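Local coordinates for arginine decarboxylase, A207R protein (PDB 2NVA), which catalyses the pyridoxal 5'-phosphate-dependent decarboxylation of arginine to agmatine, at residues Asn65-Ser70 against Ile88-Met93; Lys129-Ile134 against Glu169-Ser174; Arg306-Asp311 against Ala335-His340. One frame throughout, in Å; residues are numbered along the deposited sequence.

Contact 1 of 3, residues Asn65-Ser70 against Ile88-Met93. With PL2 ((4-{[(4-{[amino(imino)methyl]amino}butyl)amino]methyl}-5-hydroxy-6-methylpyridin-3-yl)methyl dihydrogen phosphate), chain I.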
loop_
_atom_site.group_PDB
_atom_site.type_symbol
_atom_site.label_atom_id
_atom_site.label_comp_id
_atom_site.label_asym_id
_atom_site.label_seq_id
_atom_site.Cartn_x
_atom_site.Cartn_y
_atom_site.Cartn_z
ATOM N N ASN A 65 -3.405 3.917 -27.631
ATOM C CA ASN A 65 -2.114 3.258 -27.450
ATOM C C ASN A 65 -1.766 3.154 -25.967
ATOM O O ASN A 65 -2.616 3.434 -25.134
ATOM C CB ASN A 65 -1.035 3.974 -28.262
ATOM C CG ASN A 65 -1.228 3.805 -29.752
ATOM O OD1 ASN A 65 -1.999 2.954 -30.202
ATOM N ND2 ASN A 65 -0.511 4.607 -30.533
ATOM N N PHE A 66 -0.547 2.725 -25.646
ATOM C CA PHE A 66 -0.234 2.372 -24.257
ATOM C C PHE A 66 1.095 2.896 -23.765
ATOM O O PHE A 66 2.073 2.976 -24.519
ATOM C CB PHE A 66 -0.339 0.853 -24.055
ATOM C CG PHE A 66 -1.712 0.325 -24.341
ATOM C CD1 PHE A 66 -2.677 0.299 -23.345
ATOM C CD2 PHE A 66 -2.066 -0.067 -25.629
ATOM C CE1 PHE A 66 -3.958 -0.145 -23.615
ATOM C CE2 PHE A 66 -3.364 -0.519 -25.914
ATOM C CZ PHE A 66 -4.296 -0.565 -24.908
ATOM N N ASP A 67 1.075 3.298 -22.499
ATOM C CA ASP A 67 2.265 3.655 -21.736
ATOM C C ASP A 67 2.458 2.560 -20.699
ATOM O O ASP A 67 1.648 2.419 -19.777
ATOM C CB ASP A 67 2.075 5.038 -21.079
ATOM C CG ASP A 67 2.915 5.236 -19.834
ATOM O OD1 ASP A 67 2.533 6.083 -18.995
ATOM O OD2 ASP A 67 3.949 4.536 -19.652
ATOM N N CYS A 68 3.516 1.767 -20.867
ATOM C CA CYS A 68 3.813 0.692 -19.926
ATOM C C CYS A 68 5.034 1.033 -19.095
ATOM O O CYS A 68 6.000 1.579 -19.615
ATOM C CB CYS A 68 4.058 -0.620 -20.665
ATOM S SG CYS A 68 2.589 -1.286 -21.501
ATOM N N ALA A 69 5.000 0.682 -17.814
ATOM C CA ALA A 69 6.043 1.069 -16.860
ATOM C C ALA A 69 7.040 -0.045 -16.569
ATOM O O ALA A 69 8.085 0.207 -15.966
ATOM C CB ALA A 69 5.398 1.540 -15.547
ATOM N N SER A 70 6.706 -1.266 -16.982
ATOM C CA SER A 70 7.493 -2.445 -16.634
ATOM C C SER A 70 7.245 -3.561 -17.645
ATOM O O SER A 70 6.315 -3.466 -18.462
ATOM C CB SER A 70 7.106 -2.925 -15.228
ATOM O OG SER A 70 5.725 -3.258 -15.170
ATOM N N ILE A 88 4.732 2.711 -25.598
ATOM C CA ILE A 88 5.906 3.494 -25.200
ATOM C C ILE A 88 6.293 2.956 -23.826
ATOM O O ILE A 88 5.446 2.895 -22.922
ATOM C CB ILE A 88 5.630 5.019 -25.086
ATOM C CG1 ILE A 88 5.498 5.737 -26.447
ATOM C CG2 ILE A 88 6.775 5.733 -24.350
ATOM C CD1 ILE A 88 5.216 4.854 -27.603
ATOM N N PHE A 89 7.558 2.545 -23.681
ATOM C CA PHE A 89 8.080 2.134 -22.386
ATOM C C PHE A 89 8.436 3.424 -21.650
ATOM O O PHE A 89 9.605 3.849 -21.643
ATOM C CB PHE A 89 9.311 1.246 -22.593
ATOM C CG PHE A 89 9.643 0.337 -21.427
ATOM C CD1 PHE A 89 9.195 0.609 -20.126
ATOM C CD2 PHE A 89 10.476 -0.764 -21.635
ATOM C CE1 PHE A 89 9.556 -0.227 -19.062
ATOM C CE2 PHE A 89 10.836 -1.605 -20.593
ATOM C CZ PHE A 89 10.384 -1.348 -19.301
ATOM N N ALA A 90 7.423 4.058 -21.051
ATOM C CA ALA A 90 7.578 5.437 -20.559
ATOM C C ALA A 90 8.034 5.490 -19.095
ATOM O O ALA A 90 7.395 6.127 -18.254
ATOM C CB ALA A 90 6.274 6.230 -20.760
ATOM N N HIS A 91 9.144 4.823 -18.797
ATOM C CA HIS A 91 9.719 4.847 -17.456
ATOM C C HIS A 91 11.206 5.092 -17.688
ATOM O O HIS A 91 11.856 4.331 -18.404
ATOM C CB HIS A 91 9.317 3.613 -16.667
ATOM C CG HIS A 91 9.734 3.648 -15.229
ATOM N ND1 HIS A 91 10.889 4.265 -14.804
ATOM C CD2 HIS A 91 9.147 3.140 -14.119
ATOM C CE1 HIS A 91 10.997 4.138 -13.493
ATOM N NE2 HIS A 91 9.953 3.459 -13.054
ATOM N N THR A 92 11.744 6.133 -17.084
ATOM C CA THR A 92 13.134 6.512 -17.387
ATOM C C THR A 92 14.163 5.578 -16.772
ATOM O O THR A 92 15.354 5.671 -17.100
ATOM C CB THR A 92 13.462 7.974 -16.963
ATOM O OG1 THR A 92 13.349 8.091 -15.539
ATOM C CG2 THR A 92 12.505 8.970 -17.647
ATOM N N MET A 93 13.715 4.677 -15.892
ATOM C CA MET A 93 14.625 3.725 -15.228
ATOM C C MET A 93 14.111 2.297 -15.409
ATOM O O MET A 93 13.178 1.865 -14.726
ATOM C CB MET A 93 14.771 4.069 -13.742
ATOM C CG MET A 93 15.463 5.397 -13.499
ATOM S SD MET A 93 17.230 5.261 -13.855
ATOM C CE MET A 93 17.782 6.948 -13.560
HETATM N N1 PL2 I . 2.902 8.790 -17.513
HETATM C C2 PL2 I . 3.867 8.597 -16.600
HETATM C C2A PL2 I . 5.323 8.366 -17.051
HETATM C C3 PL2 I . 3.519 8.612 -15.243
HETATM O O3 PL2 I . 4.518 8.431 -14.338
HETATM C C4 PL2 I . 2.192 8.830 -14.822
HETATM C C4A PL2 I . 1.762 8.842 -13.325
HETATM C C5 PL2 I . 1.239 9.029 -15.841
HETATM C C6 PL2 I . 1.625 8.999 -17.168
HETATM P P PL2 I . -2.145 10.567 -14.625
HETATM N N PL2 I . 2.860 9.251 -12.419
HETATM C CA PL2 I . 2.802 8.523 -11.144
HETATM C CG PL2 I . 1.433 8.047 -9.068
HETATM O OP2 PL2 I . -2.348 11.695 -13.501
HETATM O OP3 PL2 I . -2.943 9.251 -14.098
HETATM O OP1 PL2 I . -2.624 11.025 -15.963
HETATM O OP4 PL2 I . -0.567 10.255 -14.565
HETATM C C5M PL2 I . -0.242 9.281 -15.492
HETATM C CB PL2 I . 1.443 8.723 -10.442
HETATM C CD PL2 I . 0.085 8.275 -8.345
HETATM N NE PL2 I . 0.154 7.500 -7.085
HETATM C CZ PL2 I . -0.882 7.186 -6.293
HETATM N NH2 PL2 I . -0.655 6.454 -5.175
HETATM N NH1 PL2 I . -2.119 7.592 -6.593
HETATM O O HOH W 1 5.453 4.468 -17.395
HETATM O O HOH W 2 10.850 0.333 -15.719
#
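Asp67 meets Ala90 through its carboxylate: OD2 lies 3.1 Å from Ala90 CB, while a water held 2.7 Å from OD2 also donates to Ala90 O. This second route ties the same oxygen to the backbone of residues 88-93. The other oxygen faces the cofactor, with Asp67 OD1 3.1 Å from PL2 N1, and it also forms a salt bridge with Lys48. CG stands anti to the backbone N (chi1 155°), beside the carbonyl carbon, and the two oxygens it bears serve different partners.

Behind these groups the two backbones run parallel. Ile88 N donates to Phe66 O at 2.9 Å, and Cys68 N donates to Ile88 O at 3.0 Å, so Ile88 brackets Asp67 and the side chains of both fall on the same face of the sheet. Phe66 O takes a further bond from His44. The pairing then fades: Ala90 N reaches Cys68 O at 3.2 Å, a weak bond bent to 129°, where Phe89 and Ala90 turn through consecutive inverse gamma turns.

Phe89 and Cys68 lie on the other face; the Phe89 ring comes in by its edge, CE1 lying 3.5 Å from Ala69 O. That oxygen also accepts from a water shared with Met93 O. Beyond the strand ends, His91 packs by CB and CD2 against Ala69 O; its ND1 accepts from Met93 N, and its NE2 is bonded to Cys322 O of the second subunit. Cys68 meets helix 71-80; Ser70, at the helix N-cap, bonds weakly through OG to Glu73 N, and OG is hydrogen-bonded to Asn362 O of the second subunit. These features belong to a beta-alpha-beta unit (strand 65-68, helix 71-80, strand 87-89) of the TIM barrel that binds pyridoxal phosphate in class-II decarboxylases, with the pocket at the strands' C-terminal ends.

Contact 2 of 3, residues Lys129-Ile134 against Glu169-Ser174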
loop_
_atom_site.group_PDB
_atom_site.type_symbol
_atom_site.label_atom_id
_atom_site.label_comp_id
_atom_site.label_asym_id
_atom_site.label_seq_id
_atom_site.Cartn_x
_atom_site.Cartn_y
_atom_site.Cartn_z
ATOM N N LYS A 129 14.177 3.675 -29.920
ATOM C CA LYS A 129 14.023 5.102 -30.168
ATOM C C LYS A 129 13.753 5.793 -28.841
ATOM O O LYS A 129 12.813 5.430 -28.135
ATOM C CB LYS A 129 12.908 5.366 -31.173
ATOM C CG LYS A 129 13.123 4.609 -32.495
ATOM C CD LYS A 129 12.129 5.056 -33.567
ATOM C CE LYS A 129 12.129 4.093 -34.766
ATOM N NZ LYS A 129 13.483 3.998 -35.414
ATOM N N MET A 130 14.567 6.798 -28.524
ATOM C CA MET A 130 14.568 7.390 -27.189
ATOM C C MET A 130 13.895 8.746 -27.105
ATOM O O MET A 130 14.021 9.567 -28.010
ATOM C CB MET A 130 15.992 7.474 -26.631
ATOM C CG MET A 130 16.696 6.116 -26.507
ATOM S SD MET A 130 15.756 4.849 -25.599
ATOM C CE MET A 130 15.785 5.533 -23.939
ATOM N N ILE A 131 13.184 8.960 -25.998
ATOM C CA ILE A 131 12.522 10.225 -25.722
ATOM C C ILE A 131 13.126 10.797 -24.446
ATOM O O ILE A 131 13.086 10.162 -23.401
ATOM C CB ILE A 131 10.975 10.058 -25.578
ATOM C CG1 ILE A 131 10.356 9.624 -26.910
ATOM C CG2 ILE A 131 10.331 11.348 -25.103
ATOM C CD1 ILE A 131 8.883 9.189 -26.802
ATOM N N LEU A 132 13.697 11.992 -24.546
ATOM C CA LEU A 132 14.293 12.606 -23.371
ATOM C C LEU A 132 13.197 13.218 -22.504
ATOM O O LEU A 132 12.472 14.100 -22.952
ATOM C CB LEU A 132 15.342 13.659 -23.760
ATOM C CG LEU A 132 15.893 14.521 -22.612
ATOM C CD1 LEU A 132 16.681 13.705 -21.589
ATOM C CD2 LEU A 132 16.731 15.681 -23.154
ATOM N N ARG A 133 13.100 12.748 -21.267
ATOM C CA ARG A 133 12.166 13.329 -20.314
ATOM C C ARG A 133 12.832 14.487 -19.575
ATOM O O ARG A 133 13.888 14.315 -18.962
ATOM C CB ARG A 133 11.665 12.288 -19.311
ATOM C CG ARG A 133 10.670 12.870 -18.318
ATOM C CD ARG A 133 10.008 11.783 -17.497
ATOM N NE ARG A 133 9.251 12.338 -16.380
ATOM C CZ ARG A 133 8.575 11.593 -15.509
ATOM N NH1 ARG A 133 8.579 10.270 -15.624
ATOM N NH2 ARG A 133 7.900 12.166 -14.515
ATOM N N ILE A 134 12.212 15.661 -19.662
ATOM C CA ILE A 134 12.696 16.842 -18.954
ATOM C C ILE A 134 11.812 17.149 -17.753
ATOM O O ILE A 134 10.605 16.878 -17.774
ATOM C CB ILE A 134 12.809 18.076 -19.891
ATOM C CG1 ILE A 134 11.432 18.492 -20.433
ATOM C CG2 ILE A 134 13.764 17.743 -21.047
ATOM C CD1 ILE A 134 11.431 19.850 -21.188
ATOM N N GLU A 169 19.265 6.977 -31.186
ATOM C CA GLU A 169 18.349 7.868 -31.884
ATOM C C GLU A 169 17.396 8.515 -30.882
ATOM O O GLU A 169 16.555 7.831 -30.305
ATOM C CB GLU A 169 17.565 7.054 -32.914
ATOM C CG GLU A 169 16.681 7.863 -33.860
ATOM C CD GLU A 169 15.924 6.972 -34.852
ATOM O OE1 GLU A 169 15.143 7.514 -35.685
ATOM O OE2 GLU A 169 16.099 5.732 -34.796
ATOM N N VAL A 170 17.547 9.817 -30.652
ATOM C CA VAL A 170 16.591 10.562 -29.826
ATOM C C VAL A 170 15.500 11.132 -30.745
ATOM O O VAL A 170 15.787 11.958 -31.622
ATOM C CB VAL A 170 17.272 11.679 -28.999
ATOM C CG1 VAL A 170 16.225 12.503 -28.248
ATOM C CG2 VAL A 170 18.276 11.074 -28.003
ATOM N N ILE A 171 14.262 10.680 -30.554
ATOM C CA ILE A 171 13.169 11.049 -31.453
ATOM C C ILE A 171 12.189 12.087 -30.874
ATOM O O ILE A 171 11.263 12.525 -31.562
ATOM C CB ILE A 171 12.376 9.810 -31.961
ATOM C CG1 ILE A 171 11.656 9.094 -30.804
ATOM C CG2 ILE A 171 13.292 8.888 -32.763
ATOM C CD1 ILE A 171 10.537 8.164 -31.266
ATOM N N GLY A 172 12.401 12.486 -29.620
ATOM C CA GLY A 172 11.504 13.465 -29.020
ATOM C C GLY A 172 11.759 13.814 -27.573
ATOM O O GLY A 172 12.760 13.400 -26.962
ATOM N N ILE A 173 10.826 14.600 -27.039
ATOM C CA ILE A 173 10.941 15.151 -25.687
ATOM C C ILE A 173 9.620 14.895 -24.976
ATOM O O ILE A 173 8.553 15.057 -25.573
ATOM C CB ILE A 173 11.226 16.696 -25.703
ATOM C CG1 ILE A 173 12.457 17.041 -26.557
ATOM C CG2 ILE A 173 11.344 17.272 -24.284
ATOM C CD1 ILE A 173 13.798 16.485 -26.059
ATOM N N SER A 174 9.709 14.494 -23.713
ATOM C CA SER A 174 8.526 14.324 -22.874
ATOM C C SER A 174 8.675 15.081 -21.553
ATOM O O SER A 174 9.766 15.503 -21.178
ATOM C CB SER A 174 8.279 12.847 -22.589
ATOM O OG SER A 174 9.225 12.351 -21.668
#
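Lys129 and Glu169 run side by side and point the same way: Glu169 CG stands anti to its backbone N (chi1 -173°) with the chain extended beyond it, whereas Lys129 bends only at its last torsion (chi4 -60°), which swings NZ over to its neighbour. NZ lies 3.2 Å from Glu169 OE2 in a salt bridge on the syn side, 32° out of the carboxylate plane. The aliphatic part of the lysine rests on Ile171, with Lys129 CB 3.7 Å from Ile171 CD1.

Inward of this partly exposed end, the strands pair in parallel. Met130 brackets Val170, taking Glu169 O through its N at 2.9 Å and giving its O to Ile171 N at 2.8 Å. Leu132 next brackets Ile173, bonding to Gly172 O and Ser174 N. Two residues are thus gained on one strand against three on the other, the signature of a beta bulge at Ile171 and Gly172, opposite Ile131; the buried Gly172 N has no partner in the model. Strands 129-133 and 170-174 are neighbours in the TIM barrel, joined by the beta-alpha-beta crossover through helix 156-165.

Ile131 shares a face with Ser174, and its CG2 branch lies 3.6 Å from Ser174 CB. Ser174 OG comes 3.4 Å from Arg133 CB, beside an extended arginine chain that touches His176 and whose guanidinium end approaches PL2. On the other face, Leu132 CB meets Ile173 CD1 at 4.0 Å, and Ile173 packs onward against helix 184-204. Ser174 continues the ladder by bracketing Arg133, its N bonded to Leu132 O and its O to Ile134 N; Ile134 CD1 touches Ile173 CG2 at 4.0 Å.

Contact 3 of 3, residues Arg306-Asp311 against Ala335-His340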
loop_
_atom_site.group_PDB
_atom_site.type_symbol
_atom_site.label_atom_id
_atom_site.label_comp_id
_atom_site.label_asym_id
_atom_site.label_seq_id
_atom_site.Cartn_x
_atom_site.Cartn_y
_atom_site.Cartn_z
ATOM N N ARG A 306 -29.599 2.527 0.156
ATOM C CA ARG A 306 -30.923 2.592 0.788
ATOM C C ARG A 306 -31.532 3.990 0.622
ATOM O O ARG A 306 -30.887 5.006 0.917
ATOM C CB ARG A 306 -30.803 2.237 2.271
ATOM C CG ARG A 306 -32.070 2.439 3.069
ATOM C CD ARG A 306 -31.961 1.851 4.472
ATOM N NE ARG A 306 -30.723 2.227 5.165
ATOM C CZ ARG A 306 -30.549 3.354 5.856
ATOM N NH1 ARG A 306 -31.540 4.237 5.939
ATOM N NH2 ARG A 306 -29.387 3.603 6.471
ATOM N N ASP A 307 -32.763 4.040 0.110
ATOM C CA ASP A 307 -33.480 5.313 -0.063
ATOM C C ASP A 307 -33.877 5.905 1.298
ATOM O O ASP A 307 -34.388 5.195 2.181
ATOM C CB ASP A 307 -34.735 5.107 -0.926
ATOM C CG ASP A 307 -35.367 6.419 -1.368
ATOM O OD1 ASP A 307 -34.729 7.486 -1.232
ATOM O OD2 ASP A 307 -36.510 6.393 -1.873
ATOM N N VAL A 308 -33.619 7.200 1.471
ATOM C CA VAL A 308 -34.048 7.912 2.670
ATOM C C VAL A 308 -34.932 9.081 2.254
ATOM O O VAL A 308 -34.757 9.607 1.150
ATOM C CB VAL A 308 -32.848 8.414 3.525
ATOM C CG1 VAL A 308 -32.008 7.228 4.024
ATOM C CG2 VAL A 308 -31.988 9.411 2.753
ATOM N N PRO A 309 -35.888 9.480 3.121
ATOM C CA PRO A 309 -36.688 10.670 2.812
ATOM C C PRO A 309 -35.843 11.932 2.716
ATOM O O PRO A 309 -34.732 11.987 3.256
ATOM C CB PRO A 309 -37.683 10.769 3.970
ATOM C CG PRO A 309 -37.183 9.853 5.043
ATOM C CD PRO A 309 -36.310 8.825 4.372
ATOM N N ASP A 310 -36.378 12.921 2.003
ATOM C CA ASP A 310 -35.729 14.216 1.787
ATOM C C ASP A 310 -35.362 14.903 3.093
ATOM O O ASP A 310 -34.389 15.659 3.156
ATOM C CB ASP A 310 -36.680 15.148 1.019
ATOM C CG ASP A 310 -36.672 14.905 -0.482
ATOM O OD1 ASP A 310 -35.726 14.262 -1.001
ATOM O OD2 ASP A 310 -37.620 15.378 -1.162
ATOM N N ASP A 311 -36.149 14.658 4.128
ATOM C CA ASP A 311 -35.946 15.348 5.395
ATOM C C ASP A 311 -35.129 14.528 6.397
ATOM O O ASP A 311 -35.077 14.889 7.584
ATOM C CB ASP A 311 -37.292 15.753 5.998
ATOM C CG ASP A 311 -38.130 14.564 6.461
ATOM O OD1 ASP A 311 -37.729 13.385 6.307
ATOM O OD2 ASP A 311 -39.219 14.803 7.004
ATOM N N ALA A 335 -20.964 14.281 7.103
ATOM C CA ALA A 335 -22.368 14.256 7.508
ATOM C C ALA A 335 -23.133 13.292 6.592
ATOM O O ALA A 335 -23.065 13.405 5.359
ATOM C CB ALA A 335 -22.956 15.655 7.422
ATOM N N LEU A 336 -23.851 12.342 7.195
ATOM C CA LEU A 336 -24.593 11.332 6.434
ATOM C C LEU A 336 -25.866 10.959 7.191
ATOM O O LEU A 336 -25.904 11.117 8.405
ATOM C CB LEU A 336 -23.727 10.068 6.242
ATOM C CG LEU A 336 -22.511 10.091 5.301
ATOM C CD1 LEU A 336 -21.735 8.770 5.407
ATOM C CD2 LEU A 336 -22.926 10.362 3.856
ATOM N N PRO A 337 -26.889 10.433 6.485
ATOM C CA PRO A 337 -27.980 9.777 7.176
ATOM C C PRO A 337 -27.386 8.659 8.046
ATOM O O PRO A 337 -26.337 8.103 7.693
ATOM C CB PRO A 337 -28.808 9.178 6.031
ATOM C CG PRO A 337 -28.519 10.056 4.853
ATOM C CD PRO A 337 -27.060 10.397 5.014
ATOM N N GLU A 338 -28.028 8.345 9.159
ATOM C CA GLU A 338 -27.569 7.240 9.984
ATOM C C GLU A 338 -27.491 5.943 9.167
ATOM O O GLU A 338 -28.413 5.620 8.408
ATOM C CB GLU A 338 -28.469 7.028 11.208
ATOM C CG GLU A 338 -27.897 5.977 12.150
ATOM C CD GLU A 338 -28.670 5.835 13.444
ATOM O OE1 GLU A 338 -29.635 6.612 13.685
ATOM O OE2 GLU A 338 -28.302 4.943 14.236
ATOM N N LEU A 339 -26.387 5.213 9.316
ATOM C CA LEU A 339 -26.221 3.939 8.615
ATOM C C LEU A 339 -26.359 2.780 9.611
ATOM O O LEU A 339 -26.255 2.987 10.826
ATOM C CB LEU A 339 -24.846 3.879 7.946
ATOM C CG LEU A 339 -24.443 5.015 7.007
ATOM C CD1 LEU A 339 -22.977 4.882 6.601
ATOM C CD2 LEU A 339 -25.325 5.015 5.787
ATOM N N HIS A 340 -26.577 1.576 9.090
ATOM C CA HIS A 340 -26.735 0.381 9.909
ATOM C C HIS A 340 -25.879 -0.750 9.376
ATOM O O HIS A 340 -25.607 -0.811 8.173
ATOM C CB HIS A 340 -28.207 -0.025 9.946
ATOM C CG HIS A 340 -29.079 1.039 10.528
ATOM N ND1 HIS A 340 -29.816 1.902 9.754
ATOM C CD2 HIS A 340 -29.243 1.444 11.806
ATOM C CE1 HIS A 340 -30.443 2.761 10.535
ATOM N NE2 HIS A 340 -30.118 2.499 11.785
HETATM O O HOH W 3 -30.904 6.470 7.638
#
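Arg306 reaches across to Glu338 and His340. From CB the chain runs out through CG and CD in extended form, then bends at chi3 (48°), which turns NE aside. CZ comes 4.0 Å from Glu338 O, and the two terminal nitrogens divide the work at that carbonyl. NH2 donates to it directly, 3.0 Å from Glu338 O with an N-H...O angle of 154°; the oxygen lies at the guanidinium edge, close to its plane. NH1 gets there through a water, 2.9 Å from NH1, which donates to Glu338 O in turn. The carbonyl is therefore gripped twice, once directly and once through solvent.

The residues involved belong to the beta domain typical of these decarboxylases: 306-311 is the loop leading into strand 314-320, and 335-340 takes in the end of strand 331-337, the antiparallel partner of 314-320, and the loop after it.

NH2 also forms a salt bridge with Asp343, whose carboxylate accepts from His340 N as well, so one acid serves both sides of the contact. His340 ND1 sits over one face of the guanidinium, 3.7 Å from NH2, the two planes turned 52° apart. Leu339 CA approaches the guanidinium edge at 3.8 Å from NH2. Farther along the loop the contact turns apolar: Val308 CG2 touches Pro337 CG at 4.1 Å, the two side chains crossing at about a right angle, and Pro337 packs on Tyr314 of the adjoining strand.

Overall arrangement
Contacts 1 and 2 belong to the same barrel sheet, their centres 13 Å apart, and they touch where Thr92 CG2 packs 3.8 Å from Arg133 CD. Strand 109-112 links them, receiving Ile88 and Phe89 from contact 1 and bonding to the backbone of 129-133 in contact 2. Both reach the PL2 pocket: contact 1 supplies Asp67 and Ala90, and contact 2 brings Arg133 to it. Contact 3 lies across the chain's centre in the beta domain, away from the annotated sites; its centre is about 45 Å from that of contact 1 and about 54 Å from that of contact 2, with nearest atoms about 34 and 36 Å apart.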